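Local coordinates for protein cellulose hydrolase (Bacillus licheniformis, PDB 4YZT) that hydrolyses internal beta-1,4-glucosidic bonds of cellulose as a tri-modular family 5 endoglucanase, bound here to cellotetraose, at residues G270-L275 and P301-N306; W35-T40 and V71-T76. All coordinates share one frame; numbering follows the deposited sequence.

Contact 1: G270-L275 and P301-N306. With BGC (beta-D-glucopyranose), chain B; BGC (beta-D-glucopyranose), chain C.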
ATOM      1  N   GLY A 270     -11.624  -1.573  -0.414  1.00  7.04           N
ATOM      2  CA  GLY A 270     -11.239  -1.550   0.994  1.00 10.06           C
ATOM      3  C   GLY A 270      -9.746  -1.442   1.235  1.00 10.88           C
ATOM      4  O   GLY A 270      -9.314  -0.954   2.290  1.00  7.96           O
ATOM      5  N   GLU A 271      -8.956  -1.917   0.269  1.00  7.50           N
ATOM      6  CA  GLU A 271      -7.497  -1.796   0.331  1.00  6.66           C
ATOM      7  C   GLU A 271      -6.893  -1.647  -1.057  1.00 10.54           C
ATOM      8  O   GLU A 271      -7.274  -2.369  -1.988  1.00 10.72           O
ATOM      9  CB  GLU A 271      -6.850  -3.025   1.009  1.00  7.37           C
ATOM     10  CG  GLU A 271      -7.303  -3.320   2.446  1.00  8.93           C
ATOM     11  CD  GLU A 271      -6.618  -4.534   3.035  1.00 11.10           C
ATOM     12  OE1 GLU A 271      -5.527  -4.902   2.524  1.00 11.45           O
ATOM     13  OE2 GLU A 271      -7.152  -5.127   4.008  1.00 10.76           O
ATOM     14  N   TYR A 272      -5.930  -0.737  -1.176  1.00 10.30           N
ATOM     15  CA  TYR A 272      -5.060  -0.609  -2.341  1.00  8.82           C
ATOM     16  C   TYR A 272      -3.767   0.051  -1.872  1.00  9.74           C
ATOM     17  O   TYR A 272      -3.718   0.649  -0.784  1.00  7.44           O
ATOM     18  CB  TYR A 272      -5.700   0.232  -3.464  1.00 10.02           C
ATOM     19  CG  TYR A 272      -5.627   1.704  -3.161  1.00  6.68           C
ATOM     20  CD1 TYR A 272      -4.572   2.490  -3.638  1.00  8.01           C
ATOM     21  CD2 TYR A 272      -6.581   2.306  -2.350  1.00 10.26           C
ATOM     22  CE1 TYR A 272      -4.482   3.844  -3.319  1.00  9.90           C
ATOM     23  CE2 TYR A 272      -6.509   3.661  -2.036  1.00 11.66           C
ATOM     24  CZ  TYR A 272      -5.449   4.417  -2.511  1.00 11.19           C
ATOM     25  OH  TYR A 272      -5.376   5.750  -2.181  1.00 10.73           O
ATOM     26  N   GLY A 273      -2.732  -0.026  -2.705  1.00  8.24           N
ATOM     27  CA  GLY A 273      -1.516   0.716  -2.439  1.00  8.78           C
ATOM     28  C   GLY A 273      -0.271  -0.109  -2.675  1.00 11.24           C
ATOM     29  O   GLY A 273      -0.341  -1.318  -2.898  1.00 13.63           O
ATOM     30  N   THR A 274       0.890   0.538  -2.626  1.00 11.67           N
ATOM     31  CA  THR A 274       2.126  -0.210  -2.801  1.00 12.70           C
ATOM     32  C   THR A 274       2.523  -0.821  -1.469  1.00 13.64           C
ATOM     33  O   THR A 274       2.081  -0.374  -0.404  1.00 12.78           O
ATOM     34  CB  THR A 274       3.276   0.664  -3.379  1.00 13.72           C
ATOM     35  OG1 THR A 274       3.409   1.879  -2.627  1.00 13.73           O
ATOM     36  CG2 THR A 274       2.976   1.009  -4.828  1.00 10.28           C
ATOM     37  N   LEU A 275       3.337  -1.866  -1.553  1.00 12.70           N
ATOM     38  CA  LEU A 275       3.697  -2.698  -0.416  1.00 13.23           C
ATOM     39  C   LEU A 275       5.204  -2.901  -0.417  1.00 17.13           C
ATOM     40  O   LEU A 275       5.687  -4.029  -0.307  1.00 18.16           O
ATOM     41  CB  LEU A 275       2.978  -4.057  -0.476  1.00 12.14           C
ATOM     42  CG  LEU A 275       1.440  -4.067  -0.537  1.00 12.63           C
ATOM     43  CD1 LEU A 275       0.920  -5.507  -0.662  1.00 13.14           C
ATOM     44  CD2 LEU A 275       0.825  -3.360   0.676  1.00 13.01           C
ATOM     45  N   PRO A 301     -11.822   4.731  -2.708  1.00  9.81           N
ATOM     46  CA  PRO A 301     -10.524   4.083  -2.506  1.00 10.11           C
ATOM     47  C   PRO A 301     -10.010   4.251  -1.079  1.00 10.01           C
ATOM     48  O   PRO A 301      -9.844   5.386  -0.603  1.00  9.60           O
ATOM     49  CB  PRO A 301      -9.618   4.804  -3.513  1.00 11.26           C
ATOM     50  CG  PRO A 301     -10.213   6.189  -3.632  1.00 12.54           C
ATOM     51  CD  PRO A 301     -11.695   6.079  -3.293  1.00 11.31           C
ATOM     52  N   MET A 302      -9.755   3.132  -0.405  1.00  7.61           N
ATOM     53  CA  MET A 302      -9.205   3.192   0.951  1.00  9.53           C
ATOM     54  C   MET A 302      -7.772   2.645   0.968  1.00  9.75           C
ATOM     55  O   MET A 302      -7.532   1.485   0.640  1.00 10.67           O
ATOM     56  CB  MET A 302     -10.112   2.427   1.929  1.00 10.57           C
ATOM     57  CG  MET A 302     -11.586   2.886   1.857  1.00 14.60           C
ATOM     58  SD  MET A 302     -12.620   2.448   3.275  1.00 15.76           S
ATOM     59  CE  MET A 302     -12.039   3.634   4.491  1.00  8.15           C
ATOM     60  N   TRP A 303      -6.827   3.501   1.362  1.00  8.24           N
ATOM     61  CA  TRP A 303      -5.379   3.233   1.229  1.00  9.90           C
ATOM     62  C   TRP A 303      -4.872   2.285   2.314  1.00 10.21           C
ATOM     63  O   TRP A 303      -5.125   2.519   3.503  1.00  9.13           O
ATOM     64  CB  TRP A 303      -4.634   4.576   1.312  1.00  7.73           C
ATOM     65  CG  TRP A 303      -3.261   4.695   0.719  1.00  9.74           C
ATOM     66  CD1 TRP A 303      -2.611   3.813  -0.101  1.00  9.86           C
ATOM     67  CD2 TRP A 303      -2.376   5.812   0.890  1.00 10.67           C
ATOM     68  NE1 TRP A 303      -1.360   4.318  -0.437  1.00 10.01           N
ATOM     69  CE2 TRP A 303      -1.205   5.545   0.153  1.00  9.73           C
ATOM     70  CE3 TRP A 303      -2.466   7.011   1.599  1.00 10.32           C
ATOM     71  CZ2 TRP A 303      -0.128   6.435   0.112  1.00  8.42           C
ATOM     72  CZ3 TRP A 303      -1.396   7.896   1.553  1.00 10.81           C
ATOM     73  CH2 TRP A 303      -0.241   7.594   0.826  1.00 10.62           C
ATOM     74  N   TRP A 304      -4.165   1.229   1.924  1.00  9.23           N
ATOM     75  CA  TRP A 304      -3.589   0.329   2.934  1.00  8.03           C
ATOM     76  C   TRP A 304      -2.284   0.878   3.466  1.00 11.89           C
ATOM     77  O   TRP A 304      -1.314   1.083   2.724  1.00 11.66           O
ATOM     78  CB  TRP A 304      -3.366  -1.089   2.391  1.00  8.59           C
ATOM     79  CG  TRP A 304      -2.793  -2.003   3.461  1.00  9.04           C
ATOM     80  CD1 TRP A 304      -1.526  -2.510   3.529  1.00 11.46           C
ATOM     81  CD2 TRP A 304      -3.482  -2.488   4.630  1.00 10.88           C
ATOM     82  NE1 TRP A 304      -1.380  -3.275   4.675  1.00 12.02           N
ATOM     83  CE2 TRP A 304      -2.569  -3.280   5.361  1.00 10.85           C
ATOM     84  CE3 TRP A 304      -4.783  -2.328   5.124  1.00 11.32           C
ATOM     85  CZ2 TRP A 304      -2.918  -3.917   6.556  1.00  9.24           C
ATOM     86  CZ3 TRP A 304      -5.128  -2.958   6.308  1.00 11.12           C
ATOM     87  CH2 TRP A 304      -4.196  -3.742   7.013  1.00  9.16           C
ATOM     88  N   ASP A 305      -2.272   1.101   4.774  1.00  9.19           N
ATOM     89  CA  ASP A 305      -1.095   1.600   5.463  1.00 13.22           C
ATOM     90  C   ASP A 305      -0.853   0.714   6.689  1.00 12.52           C
ATOM     91  O   ASP A 305      -1.608   0.771   7.668  1.00 15.88           O
ATOM     92  CB  ASP A 305      -1.308   3.067   5.844  1.00 12.46           C
ATOM     93  CG  ASP A 305      -0.069   3.713   6.437  1.00 14.58           C
ATOM     94  OD1 ASP A 305       0.916   2.993   6.711  1.00 13.18           O
ATOM     95  OD2 ASP A 305      -0.078   4.950   6.630  1.00 12.89           O
ATOM     96  N   ASN A 306       0.175  -0.125   6.637  1.00 12.15           N
ATOM     97  CA  ASN A 306       0.439  -1.001   7.774  1.00 11.40           C
ATOM     98  C   ASN A 306       1.278  -0.348   8.880  1.00 14.97           C
ATOM     99  O   ASN A 306       1.646  -1.005   9.849  1.00 16.62           O
ATOM    100  CB  ASN A 306       1.110  -2.305   7.316  1.00 12.54           C
ATOM    101  CG  ASN A 306       2.535  -2.107   6.793  1.00 17.01           C
ATOM    102  OD1 ASN A 306       3.079  -0.999   6.791  1.00 17.37           O
ATOM    103  ND2 ASN A 306       3.152  -3.208   6.361  1.00 17.66           N
TER
HETATM  104  C2  BGC B   1      -5.038  -8.010   4.010  1.00 17.20           C
HETATM  105  C3  BGC B   1      -4.073  -7.178   4.780  1.00 17.61           C
HETATM  106  C4  BGC B   1      -2.695  -7.391   4.332  1.00 18.42           C
HETATM  107  C5  BGC B   1      -2.609  -7.080   2.837  1.00 19.75           C
HETATM  108  C6  BGC B   1      -1.237  -7.153   2.225  1.00 19.51           C
HETATM  109  C1  BGC B   1      -4.787  -7.639   2.574  1.00 23.66           C
HETATM  110  O1  BGC B   1      -5.789  -7.975   1.661  1.00 30.28           O
HETATM  111  O2  BGC B   1      -6.425  -7.662   4.315  1.00 12.50           O
HETATM  112  O3  BGC B   1      -4.204  -7.378   6.258  1.00 12.77           O
HETATM  113  O4  BGC B   1      -1.807  -6.522   5.123  1.00 16.18           O
HETATM  114  O5  BGC B   1      -3.468  -8.043   2.148  1.00 23.14           O
HETATM  115  O6  BGC B   1      -0.827  -8.511   2.269  1.00 20.41           O
HETATM  116  C2  BGC C   2       0.312  -6.284   6.196  1.00 17.85           C
HETATM  117  C3  BGC C   2       1.491  -7.025   6.744  1.00 16.74           C
HETATM  118  C4  BGC C   2       1.045  -8.067   7.721  1.00 17.17           C
HETATM  119  C5  BGC C   2       0.038  -9.006   7.084  1.00 19.28           C
HETATM  120  C6  BGC C   2      -0.439 -10.010   8.102  1.00 22.80           C
HETATM  121  C1  BGC C   2      -0.678  -7.239   5.579  1.00 18.68           C
HETATM  122  O2  BGC C   2       0.712  -5.304   5.212  1.00 15.95           O
HETATM  123  O3  BGC C   2       2.414  -6.066   7.347  1.00 14.99           O
HETATM  124  O4  BGC C   2       2.161  -8.903   8.223  1.00 17.07           O
HETATM  125  O5  BGC C   2      -1.126  -8.274   6.542  1.00 16.77           O
HETATM  126  O6  BGC C   2      -1.223 -11.018   7.467  1.00 26.52           O
HETATM  127  O   HOH W   1      -7.366   6.470  -0.448  1.00  9.16           O
HETATM  128  O   HOH W   2       0.581   1.777   0.627  1.00 14.51           O
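Glu271 and Trp304 lie side by side, pointing the same way, at the mouth of the (beta/alpha)8 barrel, where strands 267-272 and 299-303 meet across a beta-alpha-beta unit. Of the backbone bonds, Trp304 N to Tyr272 O is nearly straight (2.8 Å, 177°), whereas Tyr272 N to Met302 O is weak; a water accepting from Tyr272 OH and donating to Pro301 O adds a bridge. Packing forms a second group. The Tyr272 ring is slid along the five-membered ring of Trp303, planes 15° apart and barely overlapping, and Tyr272 CE2 rests 3.6 Å from Pro301 CB. The carboxylate of Glu271 lies nearly parallel to the Trp304 indole, above the rim of one face, Glu271 CD 3.5 Å from Trp304 CE3. In the third, polar group, Tyr225 OH is hydrogen-bonded to Glu271 OE1, and O2 of glucose B donates to Glu271 OE2 (2.7 Å). Ending the seventh strand, Glu271 sits where family 5 enzymes carry the nucleophile, consistent with that role. Trp304 walls the glycan pocket, with glucose B C3 over the same ring face as Glu271 OE1. Asn306 ND2 donates to glucose C O3 (3.1 Å). With CG anti to its backbone N (chi1 -179°), Trp304 extends to the sugar, its NE1 donating to glucose C O2 at 3.0 Å.

Contact 2: W35-T40 and V71-T76. With BGC (beta-D-glucopyranose), chain C; BGC (beta-D-glucopyranose), chain D.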
ATOM      1  N   TRP A  35      -8.340   5.804   4.487  1.00  9.00           N
ATOM      2  CA  TRP A  35      -7.056   5.315   4.998  1.00  8.43           C
ATOM      3  C   TRP A  35      -7.263   4.202   6.019  1.00 11.49           C
ATOM      4  O   TRP A  35      -8.176   4.286   6.845  1.00 14.26           O
ATOM      5  CB  TRP A  35      -6.296   6.482   5.618  1.00  8.14           C
ATOM      6  CG  TRP A  35      -5.022   6.176   6.344  1.00 10.78           C
ATOM      7  CD1 TRP A  35      -3.753   6.155   5.814  1.00 10.45           C
ATOM      8  CD2 TRP A  35      -4.867   5.956   7.757  1.00 10.29           C
ATOM      9  NE1 TRP A  35      -2.829   5.904   6.810  1.00  9.49           N
ATOM     10  CE2 TRP A  35      -3.488   5.778   8.006  1.00  9.52           C
ATOM     11  CE3 TRP A  35      -5.762   5.863   8.825  1.00  9.19           C
ATOM     12  CZ2 TRP A  35      -2.984   5.534   9.283  1.00 11.91           C
ATOM     13  CZ3 TRP A  35      -5.259   5.600  10.093  1.00 10.40           C
ATOM     14  CH2 TRP A  35      -3.887   5.429  10.308  1.00 10.97           C
ATOM     15  N   ASN A  36      -6.431   3.165   5.965  1.00 10.13           N
ATOM     16  CA  ASN A  36      -6.526   2.033   6.897  1.00  9.69           C
ATOM     17  C   ASN A  36      -5.620   2.175   8.108  1.00 11.20           C
ATOM     18  O   ASN A  36      -4.446   2.528   7.958  1.00  9.77           O
ATOM     19  CB  ASN A  36      -6.162   0.712   6.198  1.00  7.14           C
ATOM     20  CG  ASN A  36      -7.292   0.145   5.365  1.00  7.01           C
ATOM     21  OD1 ASN A  36      -8.039  -0.737   5.824  1.00  8.11           O
ATOM     22  ND2 ASN A  36      -7.388   0.592   4.113  1.00  8.97           N
ATOM     23  N   LEU A  37      -6.153   1.876   9.294  1.00 11.00           N
ATOM     24  CA  LEU A  37      -5.334   1.761  10.500  1.00 11.47           C
ATOM     25  C   LEU A  37      -4.785   0.340  10.570  1.00 11.96           C
ATOM     26  O   LEU A  37      -5.221  -0.471  11.390  1.00  9.05           O
ATOM     27  CB  LEU A  37      -6.142   2.087  11.769  1.00 11.00           C
ATOM     28  CG  LEU A  37      -5.380   2.142  13.105  1.00 12.75           C
ATOM     29  CD1 LEU A  37      -4.501   3.393  13.243  1.00 10.52           C
ATOM     30  CD2 LEU A  37      -6.352   2.052  14.277  1.00 12.10           C
ATOM     31  N   GLY A  38      -3.836   0.031   9.694  1.00 12.09           N
ATOM     32  CA  GLY A  38      -3.366  -1.341   9.545  1.00 11.43           C
ATOM     33  C   GLY A  38      -2.483  -1.832  10.685  1.00 12.22           C
ATOM     34  O   GLY A  38      -1.889  -1.030  11.409  1.00 10.83           O
ATOM     35  N   ASN A  39      -2.423  -3.156  10.853  1.00 12.22           N
ATOM     36  CA  ASN A  39      -1.523  -3.801  11.815  1.00 10.90           C
ATOM     37  C   ASN A  39      -1.646  -3.240  13.241  1.00 12.20           C
ATOM     38  O   ASN A  39      -0.639  -3.029  13.944  1.00 12.56           O
ATOM     39  CB  ASN A  39      -0.063  -3.700  11.320  1.00 10.84           C
ATOM     40  CG  ASN A  39       0.248  -4.679  10.171  1.00 11.87           C
ATOM     41  OD1 ASN A  39      -0.651  -5.237   9.540  1.00 10.97           O
ATOM     42  ND2 ASN A  39       1.543  -4.895   9.913  1.00 13.91           N
ATOM     43  N   THR A  40      -2.884  -2.993  13.664  1.00 11.57           N
ATOM     44  CA  THR A  40      -3.151  -2.338  14.944  1.00 10.96           C
ATOM     45  C   THR A  40      -4.176  -3.171  15.725  1.00 10.21           C
ATOM     46  O   THR A  40      -3.785  -4.138  16.391  1.00 12.15           O
ATOM     47  CB  THR A  40      -3.609  -0.865  14.731  1.00 11.98           C
ATOM     48  OG1 THR A  40      -2.678  -0.220  13.848  1.00 11.62           O
ATOM     49  CG2 THR A  40      -3.639  -0.113  16.045  1.00 13.88           C
ATOM     50  N   VAL A  71     -11.930   6.412   7.420  1.00  9.39           N
ATOM     51  CA  VAL A  71     -10.930   5.489   7.920  1.00  9.35           C
ATOM     52  C   VAL A  71     -11.530   4.093   8.040  1.00 11.91           C
ATOM     53  O   VAL A  71     -12.705   3.928   8.366  1.00 11.99           O
ATOM     54  CB  VAL A  71     -10.336   5.929   9.292  1.00 12.83           C
ATOM     55  CG1 VAL A  71      -9.751   7.340   9.195  1.00 11.77           C
ATOM     56  CG2 VAL A  71     -11.376   5.855  10.402  1.00 17.31           C
ATOM     57  N   ARG A  72     -10.709   3.098   7.745  1.00  8.10           N
ATOM     58  CA  ARG A  72     -11.061   1.705   7.976  1.00  9.35           C
ATOM     59  C   ARG A  72     -10.290   1.194   9.177  1.00  9.81           C
ATOM     60  O   ARG A  72      -9.079   1.363   9.253  1.00 10.42           O
ATOM     61  CB  ARG A  72     -10.757   0.854   6.740  1.00 10.53           C
ATOM     62  CG  ARG A  72     -11.000  -0.647   6.889  1.00  9.21           C
ATOM     63  CD  ARG A  72     -11.091  -1.221   5.487  1.00  9.40           C
ATOM     64  NE  ARG A  72     -11.390  -2.651   5.348  1.00  8.55           N
ATOM     65  CZ  ARG A  72     -10.486  -3.616   5.169  1.00 10.14           C
ATOM     66  NH1 ARG A  72      -9.179  -3.346   5.202  1.00 10.01           N
ATOM     67  NH2 ARG A  72     -10.889  -4.877   4.986  1.00  7.94           N
ATOM     68  N   ILE A  73     -11.004   0.591  10.120  1.00 10.82           N
ATOM     69  CA  ILE A  73     -10.390   0.086  11.345  1.00  8.49           C
ATOM     70  C   ILE A  73     -10.511  -1.429  11.371  1.00 11.85           C
ATOM     71  O   ILE A  73     -11.516  -1.977  11.837  1.00 12.12           O
ATOM     72  CB  ILE A  73     -11.040   0.699  12.621  1.00 13.19           C
ATOM     73  CG1 ILE A  73     -10.988   2.231  12.574  1.00 11.44           C
ATOM     74  CG2 ILE A  73     -10.358   0.196  13.891  1.00 12.67           C
ATOM     75  CD1 ILE A  73     -11.841   2.912  13.635  1.00 15.84           C
ATOM     76  N   PRO A  74      -9.499  -2.118  10.829  1.00 10.04           N
ATOM     77  CA  PRO A  74      -9.541  -3.581  10.876  1.00  9.03           C
ATOM     78  C   PRO A  74      -9.394  -4.076  12.300  1.00  9.85           C
ATOM     79  O   PRO A  74      -8.571  -3.552  13.053  1.00  9.98           O
ATOM     80  CB  PRO A  74      -8.351  -4.007   9.993  1.00 12.46           C
ATOM     81  CG  PRO A  74      -7.482  -2.842   9.883  1.00 14.46           C
ATOM     82  CD  PRO A  74      -8.360  -1.615  10.032  1.00 12.72           C
ATOM     83  N   VAL A  75     -10.197  -5.073  12.668  1.00 10.25           N
ATOM     84  CA  VAL A  75     -10.144  -5.644  14.014  1.00  9.19           C
ATOM     85  C   VAL A  75     -10.137  -7.169  13.944  1.00  9.90           C
ATOM     86  O   VAL A  75     -11.004  -7.785  13.308  1.00 11.81           O
ATOM     87  CB  VAL A  75     -11.326  -5.191  14.880  1.00 10.75           C
ATOM     88  CG1 VAL A  75     -11.273  -5.875  16.244  1.00 10.62           C
ATOM     89  CG2 VAL A  75     -11.337  -3.670  15.028  1.00 11.75           C
ATOM     90  N   THR A  76      -9.141  -7.768  14.581  1.00  9.49           N
ATOM     91  CA  THR A  76      -9.086  -9.211  14.703  1.00 11.02           C
ATOM     92  C   THR A  76      -9.611  -9.573  16.085  1.00 11.18           C
ATOM     93  O   THR A  76      -9.032  -9.182  17.103  1.00 13.00           O
ATOM     94  CB  THR A  76      -7.659  -9.731  14.471  1.00 12.33           C
ATOM     95  OG1 THR A  76      -7.250  -9.373  13.140  1.00 12.08           O
ATOM     96  CG2 THR A  76      -7.590 -11.255  14.639  1.00 12.87           C
TER
HETATM   97  C2  BGC C   2       0.312  -6.284   6.196  1.00 17.85           C
HETATM   98  C3  BGC C   2       1.491  -7.025   6.744  1.00 16.74           C
HETATM   99  C4  BGC C   2       1.045  -8.067   7.721  1.00 17.17           C
HETATM  100  C5  BGC C   2       0.038  -9.006   7.084  1.00 19.28           C
HETATM  101  C6  BGC C   2      -0.439 -10.010   8.102  1.00 22.80           C
HETATM  102  C1  BGC C   2      -0.678  -7.239   5.579  1.00 18.68           C
HETATM  103  O2  BGC C   2       0.712  -5.304   5.212  1.00 15.95           O
HETATM  104  O3  BGC C   2       2.414  -6.066   7.347  1.00 14.99           O
HETATM  105  O4  BGC C   2       2.161  -8.903   8.223  1.00 17.07           O
HETATM  106  O5  BGC C   2      -1.126  -8.274   6.542  1.00 16.77           O
HETATM  107  O6  BGC C   2      -1.223 -11.018   7.467  1.00 26.52           O
HETATM  108  C2  BGC D   3       3.190  -9.647  10.234  1.00 21.48           C
HETATM  109  C3  BGC D   3       3.722  -9.200  11.566  1.00 21.18           C
HETATM  110  C4  BGC D   3       4.692  -8.083  11.454  1.00 21.10           C
HETATM  111  C5  BGC D   3       4.124  -6.976  10.617  1.00 20.56           C
HETATM  112  C6  BGC D   3       5.178  -5.946  10.389  1.00 23.85           C
HETATM  113  C1  BGC D   3       2.580  -8.494   9.499  1.00 17.70           C
HETATM  114  O2  BGC D   3       2.209 -10.688  10.375  1.00 22.41           O
HETATM  115  O3  BGC D   3       4.346 -10.327  12.219  1.00 22.24           O
HETATM  116  O4  BGC D   3       4.970  -7.437  12.740  1.00 23.79           O
HETATM  117  O5  BGC D   3       3.617  -7.474   9.321  1.00 18.24           O
HETATM  118  O6  BGC D   3       6.178  -6.519   9.587  1.00 29.48           O
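Asn36 and Arg72 run alongside each other, their side chains pointing the same way, and this pair is the tight part of the contact. Asn36 OD1 lies over the aliphatic part of Arg72, 3.1 Å from Arg72 CG, and takes a bond from Arg72 NH1 at 2.9 Å that is nearly straight (171°). The oxygen sits in the guanidinium plane although the amide stands 79° to it. Arg72 is extended from CG to NE, which carries the guanidinium beyond OD1 to Glu158 and Asn161. Behind this pair the backbone is regular: Arg72 N bonds Trp35 O (2.9 Å), and Leu37 N bonds Arg72 O (3.0 Å). These are neighbouring parallel strands of the TIM barrel, the first two, joined by helix 57-66 in a beta-alpha-beta unit. Trp35 and Val71 share the helix-facing side of the sheet and touch lightly, Trp35 CE3 to Val71 CG1 at 4.3 Å. Past the strand ends the packing thins. Leu37 centres an inverse gamma turn; Pro74 CD meets Leu37 O at 3.6 Å, while CA atoms of Gly38 and Pro74 are 6.7 Å apart. Asn39 then turns from 71-76 to the glycan, its ND2 donating to O3 of glucose C at 3.0 Å.

From the N terminus, contact 2 comes first: strand 34-36 leads through helix 57-66 to strand 70-73, and 71-76 closes that loop against 35-40. Much later 301-306 closes on 270-275 around helix 280-296. The two loops are in series, neither nested nor crossed, yet barrel closure sets the last strand beside the first. Trp303 O accepts a probable hydrogen bond from Asn36 N, and Asp305 OD2 another from Trp35 NE1, while Trp304 packs on Asn36. A salt bridge from Arg72 to Glu271 links strands two and seven. Both contacts then meet the same sugar, glucose C, on the catalytic module's glycan-binding side.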